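Local coordinates for protein nucleoporin nup120 (Schizosaccharomyces pombe, PDB 4GQ2) that serves as a structural constituent of the nuclear pore complex and, like other nucleoporins, may serve in docking transiently associated nuclear transport factors, at residues 438-442 / 455-460; 48-52 / 512-516; 11-15 / 431-435; 19-25 / 100-106. All coordinates share one frame; numbering follows the deposited sequence.

From the N terminus, residues 11-15 meet 431-435 in contact 3, closing a loop of over 400 residues that contains the whole of contact 4, where strand 21-26 pairs with strand 101-106. Residues 48-52 then start contact 2, closed by 512-516; its loop crosses those of contacts 3 and 4 and encloses contact 1, the short return of 438-442 onto 455-460. Contacts 1 and 3 share helix 434-443, and contact 2 touches both, through Leu50 and Leu513 to contact 1 and Asp514 to contact 3. Together they tie the N-terminal strands and helix 46-55 to the helices that follow strand 390-395; contact 4 pairs strands of one sheet and meets contact 3 at Leu14.

Contact 1 (438-442 / 455-460); sequences QVALL and KLDKFG
Phe459 offers its ring to two leucines of helix 434-443. Leu441 CD2 lies over one face, 4.0 Å from the centroid of the Phe459 ring, a CH-pi contact; the leucine crosses the phenylalanine at about a right angle. Leu442 CD1 reaches the same ring obliquely and comes to 3.4 Å from Phe459 CE2. The backbone oxygen of Gln438 sits at the ring edge, near its plane. With CG beside its backbone N (chi1 -79°), Phe459 sets its ring against Leu441 and Leu442 and its CB beside the Gln438 chain. That chain is extended and slides past the phenylalanine in the opposite direction, Gln438 CG lying 4.0 Å from Phe459 CB, with the amide and ring planes 36° apart. Gln438 NE2 stops 3.3 Å from Phe459 O, but the angle is too poor for a hydrogen bond.

Further along, Leu456 holds CG opposite its backbone N, and its CD1 meets Val439 CG2 at 3.8 Å. Lys455 contributes aliphatic carbon, CB lying 4.0 Å from Leu442 CD1, before a bend at chi3 takes the amine elsewhere. Helix 434-443 and helix 453-459, consecutive in the chain, pack at a steep angle: their short axes here approach to 9.7 Å, with 129° between their directions. On their flanks, Leu441 packs on Val471 of helix 464-478, and both Leu442 and Leu456 rest on Leu50 of helix 46-55. No hydrogen bond or salt bridge spans the pair, which implies that dispersion and the burial of methyls and ring hold these helices together.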
loop_
_atom_site.group_PDB
_atom_site.type_symbol
_atom_site.label_atom_id
_atom_site.label_comp_id
_atom_site.label_asym_id
_atom_site.label_seq_id
_atom_site.Cartn_x
_atom_site.Cartn_y
_atom_site.Cartn_z
ATOM N N GLN A 438 15.089 8.940 -3.572
ATOM C CA GLN A 438 16.468 8.737 -3.119
ATOM C C GLN A 438 17.336 9.969 -3.335
ATOM O O GLN A 438 18.069 10.380 -2.439
ATOM C CB GLN A 438 17.108 7.544 -3.824
ATOM C CG GLN A 438 16.481 6.210 -3.491
ATOM C CD GLN A 438 16.978 5.094 -4.385
ATOM O OE1 GLN A 438 17.532 5.336 -5.458
ATOM N NE2 GLN A 438 16.787 3.859 -3.941
ATOM N N VAL A 439 17.255 10.552 -4.526
ATOM C CA VAL A 439 18.021 11.761 -4.832
ATOM C C VAL A 439 17.529 12.948 -4.011
ATOM O O VAL A 439 18.338 13.697 -3.472
ATOM C CB VAL A 439 18.025 12.079 -6.341
ATOM C CG1 VAL A 439 18.644 13.444 -6.607
ATOM C CG2 VAL A 439 18.793 10.999 -7.088
ATOM N N ALA A 440 16.209 13.104 -3.897
ATOM C CA ALA A 440 15.639 14.129 -3.024
ATOM C C ALA A 440 16.122 13.964 -1.580
ATOM O O ALA A 440 16.434 14.946 -0.907
ATOM C CB ALA A 440 14.127 14.091 -3.082
ATOM N N LEU A 441 16.187 12.717 -1.117
ATOM C CA LEU A 441 16.670 12.409 0.224
ATOM C C LEU A 441 18.113 12.878 0.464
ATOM O O LEU A 441 18.434 13.343 1.558
ATOM C CB LEU A 441 16.533 10.910 0.516
ATOM C CG LEU A 441 16.749 10.468 1.965
ATOM C CD1 LEU A 441 15.812 11.218 2.902
ATOM C CD2 LEU A 441 16.557 8.965 2.092
ATOM N N LEU A 442 18.965 12.740 -0.555
ATOM C CA LEU A 442 20.343 13.248 -0.532
ATOM C C LEU A 442 20.400 14.736 -0.186
ATOM O O LEU A 442 21.111 15.150 0.730
ATOM C CB LEU A 442 20.998 13.035 -1.897
ATOM C CG LEU A 442 22.118 12.020 -2.138
ATOM C CD1 LEU A 442 21.704 10.588 -1.851
ATOM C CD2 LEU A 442 22.584 12.153 -3.581
ATOM N N LYS A 455 26.655 8.061 -2.486
ATOM C CA LYS A 455 25.530 7.940 -1.559
ATOM C C LYS A 455 24.241 7.477 -2.242
ATOM O O LYS A 455 23.421 6.799 -1.620
ATOM C CB LYS A 455 25.308 9.249 -0.802
ATOM C CG LYS A 455 24.664 9.075 0.566
ATOM C CD LYS A 455 24.757 10.343 1.402
ATOM C CE LYS A 455 26.152 10.541 1.977
ATOM N NZ LYS A 455 26.269 11.840 2.696
ATOM N N LEU A 456 24.071 7.850 -3.511
ATOM C CA LEU A 456 22.931 7.397 -4.314
ATOM C C LEU A 456 22.941 5.876 -4.449
ATOM O O LEU A 456 21.904 5.224 -4.292
ATOM C CB LEU A 456 22.956 8.047 -5.704
ATOM C CG LEU A 456 21.681 8.150 -6.560
ATOM C CD1 LEU A 456 21.953 9.065 -7.744
ATOM C CD2 LEU A 456 21.143 6.811 -7.055
ATOM N N ASP A 457 24.118 5.325 -4.739
ATOM C CA ASP A 457 24.296 3.882 -4.887
ATOM C C ASP A 457 24.065 3.145 -3.573
ATOM O O ASP A 457 23.617 1.998 -3.571
ATOM C CB ASP A 457 25.692 3.564 -5.434
ATOM C CG ASP A 457 25.856 3.969 -6.889
ATOM O OD1 ASP A 457 25.533 5.126 -7.237
ATOM O OD2 ASP A 457 26.320 3.130 -7.689
ATOM N N LYS A 458 24.373 3.817 -2.465
ATOM C CA LYS A 458 24.134 3.286 -1.122
ATOM C C LYS A 458 22.639 3.164 -0.808
ATOM O O LYS A 458 22.201 2.155 -0.247
ATOM C CB LYS A 458 24.827 4.154 -0.068
ATOM C CG LYS A 458 26.342 4.015 -0.041
ATOM C CD LYS A 458 27.004 5.157 0.721
ATOM C CE LYS A 458 26.699 5.118 2.215
ATOM N NZ LYS A 458 27.230 3.888 2.865
ATOM N N PHE A 459 21.866 4.190 -1.176
ATOM C CA PHE A 459 20.410 4.172 -1.013
ATOM C C PHE A 459 19.747 3.080 -1.857
ATOM O O PHE A 459 18.659 2.610 -1.524
ATOM C CB PHE A 459 19.793 5.536 -1.347
ATOM C CG PHE A 459 19.917 6.562 -0.247
ATOM C CD1 PHE A 459 20.112 6.181 1.080
ATOM C CD2 PHE A 459 19.792 7.914 -0.535
ATOM C CE1 PHE A 459 20.212 7.133 2.089
ATOM C CE2 PHE A 459 19.889 8.870 0.470
ATOM C CZ PHE A 459 20.102 8.480 1.783
ATOM N N GLY A 460 20.409 2.690 -2.945
ATOM C CA GLY A 460 19.925 1.627 -3.826
ATOM C C GLY A 460 19.978 0.246 -3.194
ATOM O O GLY A 460 19.311 -0.682 -3.661
#

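Contact 2 (48-52 / 512-516)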
loop_
_atom_site.group_PDB
_atom_site.type_symbol
_atom_site.label_atom_id
_atom_site.label_comp_id
_atom_site.label_asym_id
_atom_site.label_seq_id
_atom_site.Cartn_x
_atom_site.Cartn_y
_atom_site.Cartn_z
ATOM N N GLU A 48 19.968 17.946 -9.139
ATOM C CA GLU A 48 19.118 17.887 -10.327
ATOM C C GLU A 48 19.865 17.289 -11.536
ATOM O O GLU A 48 19.301 16.480 -12.290
ATOM C CB GLU A 48 18.553 19.278 -10.649
ATOM C CG GLU A 48 17.747 19.351 -11.942
ATOM C CD GLU A 48 17.207 20.736 -12.240
ATOM O OE1 GLU A 48 16.975 21.516 -11.292
ATOM O OE2 GLU A 48 17.003 21.046 -13.432
ATOM N N LYS A 49 21.131 17.675 -11.703
ATOM C CA LYS A 49 21.972 17.152 -12.793
ATOM C C LYS A 49 22.339 15.691 -12.568
ATOM O O LYS A 49 22.524 14.939 -13.519
ATOM C CB LYS A 49 23.250 17.981 -12.963
ATOM C CG LYS A 49 23.062 19.308 -13.678
ATOM C CD LYS A 49 24.364 20.095 -13.663
ATOM C CE LYS A 49 24.123 21.596 -13.691
ATOM N NZ LYS A 49 25.122 22.296 -12.840
ATOM N N LEU A 50 22.454 15.311 -11.301
ATOM C CA LEU A 50 22.705 13.932 -10.904
ATOM C C LEU A 50 21.518 13.053 -11.316
ATOM O O LEU A 50 21.696 11.994 -11.920
ATOM C CB LEU A 50 22.894 13.860 -9.385
ATOM C CG LEU A 50 23.855 12.870 -8.721
ATOM C CD1 LEU A 50 23.306 12.480 -7.354
ATOM C CD2 LEU A 50 24.122 11.630 -9.553
ATOM N N PHE A 51 20.311 13.508 -10.984
ATOM C CA PHE A 51 19.093 12.799 -11.339
ATOM C C PHE A 51 19.001 12.638 -12.851
ATOM O O PHE A 51 18.832 11.524 -13.349
ATOM C CB PHE A 51 17.852 13.525 -10.792
ATOM C CG PHE A 51 16.577 12.764 -10.999
ATOM C CD1 PHE A 51 16.288 11.644 -10.223
ATOM C CD2 PHE A 51 15.673 13.150 -11.975
ATOM C CE1 PHE A 51 15.119 10.923 -10.424
ATOM C CE2 PHE A 51 14.498 12.431 -12.181
ATOM C CZ PHE A 51 14.221 11.318 -11.406
ATOM N N LYS A 52 19.142 13.755 -13.566
ATOM C CA LYS A 52 19.089 13.774 -15.030
ATOM C C LYS A 52 20.123 12.868 -15.674
ATOM O O LYS A 52 19.818 12.150 -16.633
ATOM C CB LYS A 52 19.235 15.201 -15.567
ATOM C CG LYS A 52 18.011 16.078 -15.341
ATOM C CD LYS A 52 18.089 17.340 -16.182
ATOM C CE LYS A 52 17.121 18.400 -15.685
ATOM N NZ LYS A 52 16.993 19.525 -16.652
ATOM N N TYR A 512 9.288 17.449 -8.408
ATOM C CA TYR A 512 10.041 18.298 -9.337
ATOM C C TYR A 512 11.081 17.494 -10.113
ATOM O O TYR A 512 11.197 17.620 -11.332
ATOM C CB TYR A 512 10.695 19.485 -8.613
ATOM C CG TYR A 512 11.665 20.263 -9.472
ATOM C CD1 TYR A 512 11.213 21.197 -10.417
ATOM C CD2 TYR A 512 13.039 20.062 -9.347
ATOM C CE1 TYR A 512 12.112 21.905 -11.207
ATOM C CE2 TYR A 512 13.941 20.760 -10.130
ATOM C CZ TYR A 512 13.481 21.677 -11.057
ATOM O OH TYR A 512 14.406 22.350 -11.818
ATOM N N LEU A 513 11.828 16.664 -9.400
ATOM C CA LEU A 513 12.821 15.807 -10.030
ATOM C C LEU A 513 12.160 14.770 -10.920
ATOM O O LEU A 513 12.599 14.550 -12.055
ATOM C CB LEU A 513 13.669 15.110 -8.972
ATOM C CG LEU A 513 14.568 15.991 -8.103
ATOM C CD1 LEU A 513 15.276 15.101 -7.103
ATOM C CD2 LEU A 513 15.575 16.766 -8.940
ATOM N N ASP A 514 11.096 14.148 -10.411
ATOM C CA ASP A 514 10.499 13.017 -11.096
ATOM C C ASP A 514 9.810 13.420 -12.372
ATOM O O ASP A 514 9.685 12.614 -13.287
ATOM C CB ASP A 514 9.503 12.267 -10.218
ATOM C CG ASP A 514 9.090 10.942 -10.835
ATOM O OD1 ASP A 514 9.933 10.024 -10.914
ATOM O OD2 ASP A 514 7.933 10.824 -11.261
ATOM N N HIS A 515 9.359 14.667 -12.419
ATOM C CA HIS A 515 8.662 15.203 -13.574
ATOM C C HIS A 515 9.531 15.288 -14.802
ATOM O O HIS A 515 9.030 15.228 -15.922
ATOM C CB HIS A 515 8.034 16.555 -13.239
ATOM C CG HIS A 515 7.095 17.065 -14.297
ATOM N ND1 HIS A 515 6.196 16.264 -14.919
ATOM C CD2 HIS A 515 6.932 18.337 -14.839
ATOM C CE1 HIS A 515 5.496 16.989 -15.811
ATOM N NE2 HIS A 515 5.948 18.258 -15.764
ATOM N N PHE A 516 10.843 15.397 -14.612
ATOM C CA PHE A 516 11.785 15.288 -15.733
ATOM C C PHE A 516 11.681 13.921 -16.416
ATOM O O PHE A 516 11.884 13.811 -17.625
ATOM C CB PHE A 516 13.226 15.566 -15.277
ATOM C CG PHE A 516 13.478 17.005 -14.915
ATOM C CD1 PHE A 516 13.479 18.001 -15.899
ATOM C CD2 PHE A 516 13.709 17.375 -13.591
ATOM C CE1 PHE A 516 13.694 19.332 -15.567
ATOM C CE2 PHE A 516 13.934 18.706 -13.254
ATOM C CZ PHE A 516 13.926 19.684 -14.244
#
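Tyr512 and Glu48 join helix 46-55 to the end of helix 492-515, a helix-helix contact made by residues far apart in sequence. The Tyr512 hydroxyl donates to Glu48 OE1 at 2.8 Å, arriving from above the carboxylate, 48° out of its plane. That same oxygen lies at the edge of the tyrosine ring and in its plane, and carboxylate and ring stand 76° apart. One turn along, Lys52 CE sits over the centre of one face of Phe516, 3.6 Å from the ring centroid, while Lys52 NZ makes an off-centre cation-pi contact at 4.1 Å from that centroid. Leu513 CB covers a face of Phe51, 4.2 Å from its centroid.

An intrahelical salt bridge from Lys52 NZ to Glu48 OE2, 3.6 Å long, steadies the carboxylate, which is thus held by Lys52 of its own helix and by Tyr512 of the other. Glu48 reaches across because its chain is fully extended, with CG opposite the backbone N (chi1 175°). In the second shell, Asp514 turns away and makes a salt bridge to Lys539, and Leu513 also packs on Val439 of helix 434-443. Within 512-516, Phe516 CE2 lies 3.6 Å above the plane of the Tyr512 ring, offset toward its rim.

Contact 3 (11-15 / 431-435); sequences PIDLQ and NTSIE
Asp13 bonds to the first turn of helix 434-443: its OD2 accepts the backbone N-H of Ile434 at 2.9 Å and 169°, nearly straight. The donor approaches on the anti side of the oxygen, 33° out of the carboxylate plane. The aspartate gets there with CG between its own backbone N and carbonyl carbon (chi1 60°), the crowded position; OD1 meanwhile accepts the backbone N-H of Ser16, so the carboxylate is gripped by two amides. Ile434 lies across it, CD1 being 3.6 Å from Asp13 OD2, and the same methyl rests 3.8 Å from Gln15 CB. Pro11 completes this close part, with Pro11 CB 4.1 Å from Ser433 CA and Pro11 CG 3.6 Å from the backbone O of Asn431. Ser433 is the N-cap of the helix, and its hydroxyl is also hydrogen-bonded to Asp514. A negative group at a helix N terminus is likely to be favourable, although Glu435 OE1 stands 4.4 Å from Asp13 OD2 as a like charge. With an alanine at Asp13, Ile434 N and Ser16 N would probably both be left without their acceptor, and the loop would be less firmly held to the helix start.

The looser side is different: Ile12 turns away, Gln15 leads its amide off from the helix, and Asn431 is poorly ordered and partly exposed. The loop that follows strand 3-11 thus lies against the helix start, with Ile12 backbone-bonded to Asn538, Glu435 packed on Phe51 of helix 46-55, and Pro11 and Asn431 on Arg680 of helix 672-703.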
loop_
_atom_site.group_PDB
_atom_site.type_symbol
_atom_site.label_atom_id
_atom_site.label_comp_id
_atom_site.label_asym_id
_atom_site.label_seq_id
_atom_site.Cartn_x
_atom_site.Cartn_y
_atom_site.Cartn_z
ATOM N N PRO A 11 6.403 3.288 -13.124
ATOM C CA PRO A 11 7.767 3.771 -13.069
ATOM C C PRO A 11 8.720 2.633 -13.387
ATOM O O PRO A 11 8.446 1.484 -13.045
ATOM C CB PRO A 11 7.931 4.197 -11.601
ATOM C CG PRO A 11 6.552 4.474 -11.128
ATOM C CD PRO A 11 5.718 3.439 -11.828
ATOM N N ILE A 12 9.826 2.952 -14.045
ATOM C CA ILE A 12 10.829 1.954 -14.377
ATOM C C ILE A 12 11.888 1.936 -13.276
ATOM O O ILE A 12 12.971 2.516 -13.407
ATOM C CB ILE A 12 11.446 2.213 -15.761
ATOM C CG1 ILE A 12 10.357 2.187 -16.817
ATOM C CG2 ILE A 12 12.489 1.160 -16.092
ATOM C CD1 ILE A 12 10.804 2.728 -18.150
ATOM N N ASP A 13 11.534 1.285 -12.175
ATOM C CA ASP A 13 12.439 1.065 -11.078
ATOM C C ASP A 13 12.212 -0.354 -10.567
ATOM O O ASP A 13 11.207 -0.985 -10.916
ATOM C CB ASP A 13 12.291 2.141 -9.985
ATOM C CG ASP A 13 10.892 2.207 -9.373
ATOM O OD1 ASP A 13 10.253 1.160 -9.138
ATOM O OD2 ASP A 13 10.436 3.331 -9.080
ATOM N N LEU A 14 13.163 -0.862 -9.784
ATOM C CA LEU A 14 13.120 -2.239 -9.297
ATOM C C LEU A 14 11.855 -2.535 -8.493
ATOM O O LEU A 14 11.205 -3.571 -8.687
ATOM C CB LEU A 14 14.378 -2.543 -8.473
ATOM C CG LEU A 14 15.583 -3.162 -9.198
ATOM C CD1 LEU A 14 16.003 -2.404 -10.456
ATOM C CD2 LEU A 14 16.753 -3.273 -8.236
ATOM N N GLN A 15 11.505 -1.603 -7.609
ATOM C CA GLN A 15 10.353 -1.737 -6.722
ATOM C C GLN A 15 9.030 -1.917 -7.477
ATOM O O GLN A 15 8.245 -2.807 -7.141
ATOM C CB GLN A 15 10.278 -0.534 -5.772
ATOM C CG GLN A 15 9.296 -0.671 -4.612
ATOM C CD GLN A 15 9.609 -1.826 -3.668
ATOM O OE1 GLN A 15 10.766 -2.236 -3.503
ATOM N NE2 GLN A 15 8.571 -2.353 -3.037
ATOM N N ASN A 431 3.095 7.428 -7.495
ATOM C CA ASN A 431 3.485 6.957 -8.830
ATOM C C ASN A 431 4.730 7.653 -9.404
ATOM O O ASN A 431 4.970 7.627 -10.611
ATOM C CB ASN A 431 2.308 7.021 -9.820
ATOM C CG ASN A 431 1.107 6.213 -9.358
ATOM O OD1 ASN A 431 0.679 6.314 -8.207
ATOM N ND2 ASN A 431 0.551 5.411 -10.263
ATOM N N THR A 432 5.516 8.270 -8.527
ATOM C CA THR A 432 6.808 8.803 -8.904
ATOM C C THR A 432 7.825 7.670 -8.752
ATOM O O THR A 432 7.548 6.676 -8.079
ATOM C CB THR A 432 7.226 10.009 -8.026
ATOM O OG1 THR A 432 7.570 9.556 -6.718
ATOM C CG2 THR A 432 6.111 11.040 -7.922
ATOM N N SER A 433 8.993 7.819 -9.377
ATOM C CA SER A 433 10.049 6.817 -9.289
ATOM C C SER A 433 10.714 6.819 -7.922
ATOM O O SER A 433 10.779 7.848 -7.252
ATOM C CB SER A 433 11.124 7.070 -10.346
ATOM O OG SER A 433 11.905 8.205 -9.989
ATOM N N ILE A 434 11.233 5.656 -7.544
ATOM C CA ILE A 434 12.027 5.492 -6.338
ATOM C C ILE A 434 13.284 6.365 -6.364
ATOM O O ILE A 434 13.678 6.914 -5.330
ATOM C CB ILE A 434 12.334 3.991 -6.077
ATOM C CG1 ILE A 434 11.367 3.436 -5.025
ATOM C CG2 ILE A 434 13.757 3.765 -5.581
ATOM C CD1 ILE A 434 9.944 3.252 -5.508
ATOM N N GLU A 435 13.889 6.521 -7.543
ATOM C CA GLU A 435 15.124 7.298 -7.654
ATOM C C GLU A 435 14.944 8.752 -7.242
ATOM O O GLU A 435 15.783 9.294 -6.525
ATOM C CB GLU A 435 15.748 7.194 -9.045
ATOM C CG GLU A 435 16.441 5.867 -9.303
ATOM C CD GLU A 435 15.475 4.776 -9.732
ATOM O OE1 GLU A 435 14.309 5.096 -10.058
ATOM O OE2 GLU A 435 15.882 3.599 -9.757
#

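Contact 4 (19-25 / 100-106); sequences LEGTLAL and KFNVKIH
Leu25 O is gripped three ways by the strand beside it: His106 N-H donates at 2.7 Å, His106 CD2 comes within 3.2 Å, the oxygen lying at the edge of the imidazole, in the ring plane, and the CA-H of Ile105 points at it. This is parallel pairing in which strand 21-26 joins, as outer strand, a sheet whose other four strands run antiparallel as in a propeller blade. Upstream, N-H to O bonds run from Glu20 to Lys100, Asn102 to Gly21, Leu23 to Asn102, Lys104 to Leu23 and Leu25 to Lys104.

Phe101 stands on the face shared with Leu23, Val103, Leu25 and Ile105. Its CG lies beside the backbone N (chi1 -55°), which lays CD1 3.5 Å from Gly21 N. Phe101 CE1 meets Glu20 CB at 3.8 Å, the glutamate carboxylate turned 79° to the ring. A serine in place of Phe101 would probably uncover Gly21 and leave the Glu20 side chain free to shift. Trp147 and Phe148 of helix 146-149 pack on this face. On the other, Thr22 CG2 meets Lys104 CB at 3.6 Å, while Leu19, just ahead of strand 21-26, touches Asn102 CB with CD1 at 3.6 Å.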
loop_
_atom_site.group_PDB
_atom_site.type_symbol
_atom_site.label_atom_id
_atom_site.label_comp_id
_atom_site.label_asym_id
_atom_site.label_seq_id
_atom_site.Cartn_x
_atom_site.Cartn_y
_atom_site.Cartn_z
ATOM N N LEU A 19 11.112 -6.498 -8.682
ATOM C CA LEU A 19 12.366 -7.142 -9.003
ATOM C C LEU A 19 13.211 -7.337 -7.755
ATOM O O LEU A 19 13.134 -6.547 -6.815
ATOM C CB LEU A 19 13.134 -6.316 -10.030
ATOM C CG LEU A 19 12.519 -6.107 -11.421
ATOM C CD1 LEU A 19 13.522 -5.400 -12.327
ATOM C CD2 LEU A 19 12.029 -7.401 -12.067
ATOM N N GLU A 20 14.016 -8.394 -7.760
ATOM C CA GLU A 20 14.942 -8.687 -6.671
ATOM C C GLU A 20 16.313 -8.042 -6.865
ATOM O O GLU A 20 17.024 -7.782 -5.892
ATOM C CB GLU A 20 15.094 -10.196 -6.498
ATOM C CG GLU A 20 13.892 -10.868 -5.849
ATOM C CD GLU A 20 14.026 -12.379 -5.782
ATOM O OE1 GLU A 20 12.991 -13.058 -5.612
ATOM O OE2 GLU A 20 15.161 -12.894 -5.902
ATOM N N GLY A 21 16.688 -7.790 -8.118
ATOM C CA GLY A 21 17.955 -7.128 -8.409
ATOM C C GLY A 21 18.245 -6.866 -9.877
ATOM O O GLY A 21 17.369 -6.976 -10.737
ATOM N N THR A 22 19.499 -6.516 -10.144
ATOM C CA THR A 22 19.949 -6.095 -11.460
ATOM C C THR A 22 21.197 -6.893 -11.821
ATOM O O THR A 22 22.137 -6.969 -11.026
ATOM C CB THR A 22 20.312 -4.595 -11.444
ATOM O OG1 THR A 22 19.193 -3.830 -10.973
ATOM C CG2 THR A 22 20.717 -4.119 -12.826
ATOM N N LEU A 23 21.207 -7.495 -13.007
ATOM C CA LEU A 23 22.453 -8.046 -13.535
ATOM C C LEU A 23 23.226 -6.905 -14.169
ATOM O O LEU A 23 22.777 -6.307 -15.150
ATOM C CB LEU A 23 22.209 -9.176 -14.544
ATOM C CG LEU A 23 23.436 -9.747 -15.279
ATOM C CD1 LEU A 23 24.487 -10.355 -14.349
ATOM C CD2 LEU A 23 22.999 -10.772 -16.305
ATOM N N ALA A 24 24.374 -6.594 -13.585
ATOM C CA ALA A 24 25.237 -5.532 -14.080
ATOM C C ALA A 24 26.294 -6.128 -15.003
ATOM O O ALA A 24 26.993 -7.074 -14.628
ATOM C CB ALA A 24 25.888 -4.805 -12.921
ATOM N N LEU A 25 26.389 -5.588 -16.215
ATOM C CA LEU A 25 27.370 -6.053 -17.189
ATOM C C LEU A 25 28.216 -4.908 -17.733
ATOM O O LEU A 25 27.745 -3.772 -17.833
ATOM C CB LEU A 25 26.675 -6.743 -18.348
ATOM C CG LEU A 25 25.743 -7.921 -18.093
ATOM C CD1 LEU A 25 25.280 -8.484 -19.433
ATOM C CD2 LEU A 25 26.451 -8.988 -17.272
ATOM N N LYS A 100 12.526 -11.739 -12.477
ATOM C CA LYS A 100 12.759 -11.153 -11.161
ATOM C C LYS A 100 13.955 -10.219 -11.189
ATOM O O LYS A 100 14.358 -9.669 -10.158
ATOM C CB LYS A 100 12.985 -12.254 -10.123
ATOM C CG LYS A 100 11.757 -13.084 -9.777
ATOM C CD LYS A 100 12.181 -14.380 -9.101
ATOM C CE LYS A 100 11.043 -15.029 -8.329
ATOM N NZ LYS A 100 11.459 -16.333 -7.732
ATOM N N PHE A 101 14.532 -10.045 -12.376
ATOM C CA PHE A 101 15.733 -9.228 -12.531
ATOM C C PHE A 101 15.668 -8.417 -13.808
ATOM O O PHE A 101 15.073 -8.856 -14.802
ATOM C CB PHE A 101 17.000 -10.105 -12.532
ATOM C CG PHE A 101 17.117 -10.997 -11.329
ATOM C CD1 PHE A 101 17.664 -10.516 -10.139
ATOM C CD2 PHE A 101 16.643 -12.308 -11.368
ATOM C CE1 PHE A 101 17.750 -11.330 -9.016
ATOM C CE2 PHE A 101 16.720 -13.124 -10.247
ATOM C CZ PHE A 101 17.277 -12.633 -9.073
ATOM N N ASN A 102 16.273 -7.232 -13.769
ATOM C CA ASN A 102 16.552 -6.471 -14.980
ATOM C C ASN A 102 18.050 -6.534 -15.276
ATOM O O ASN A 102 18.826 -7.080 -14.489
ATOM C CB ASN A 102 16.065 -5.018 -14.851
ATOM C CG ASN A 102 16.925 -4.187 -13.919
ATOM O OD1 ASN A 102 17.325 -4.638 -12.853
ATOM N ND2 ASN A 102 17.216 -2.966 -14.326
ATOM N N VAL A 103 18.458 -5.999 -16.418
ATOM C CA VAL A 103 19.878 -5.935 -16.731
ATOM C C VAL A 103 20.325 -4.509 -16.987
ATOM O O VAL A 103 19.588 -3.712 -17.564
ATOM C CB VAL A 103 20.331 -6.955 -17.831
ATOM C CG1 VAL A 103 19.156 -7.562 -18.579
ATOM C CG2 VAL A 103 21.357 -6.359 -18.793
ATOM N N LYS A 104 21.517 -4.188 -16.494
ATOM C CA LYS A 104 22.139 -2.893 -16.716
ATOM C C LYS A 104 23.507 -3.113 -17.359
ATOM O O LYS A 104 24.381 -3.771 -16.779
ATOM C CB LYS A 104 22.264 -2.121 -15.403
ATOM C CG LYS A 104 23.093 -0.847 -15.497
ATOM C CD LYS A 104 23.158 -0.105 -14.172
ATOM C CE LYS A 104 21.778 0.323 -13.699
ATOM N NZ LYS A 104 21.861 1.278 -12.564
ATOM N N ILE A 105 23.664 -2.558 -18.559
ATOM C CA ILE A 105 24.862 -2.728 -19.365
ATOM C C ILE A 105 25.620 -1.413 -19.384
ATOM O O ILE A 105 25.065 -0.379 -19.745
ATOM C CB ILE A 105 24.497 -3.165 -20.801
ATOM C CG1 ILE A 105 23.763 -4.507 -20.756
ATOM C CG2 ILE A 105 25.740 -3.270 -21.673
ATOM C CD1 ILE A 105 23.015 -4.892 -22.014
ATOM N N HIS A 106 26.883 -1.454 -18.979
ATOM C CA HIS A 106 27.731 -0.262 -18.961
ATOM C C HIS A 106 28.600 -0.222 -20.176
ATOM O O HIS A 106 29.075 -1.264 -20.649
ATOM C CB HIS A 106 28.614 -0.218 -17.721
ATOM C CG HIS A 106 27.856 -0.302 -16.425
ATOM N ND1 HIS A 106 27.528 0.792 -15.707
ATOM C CD2 HIS A 106 27.373 -1.401 -15.716
ATOM C CE1 HIS A 106 26.867 0.414 -14.597
ATOM N NE2 HIS A 106 26.771 -0.929 -14.605
#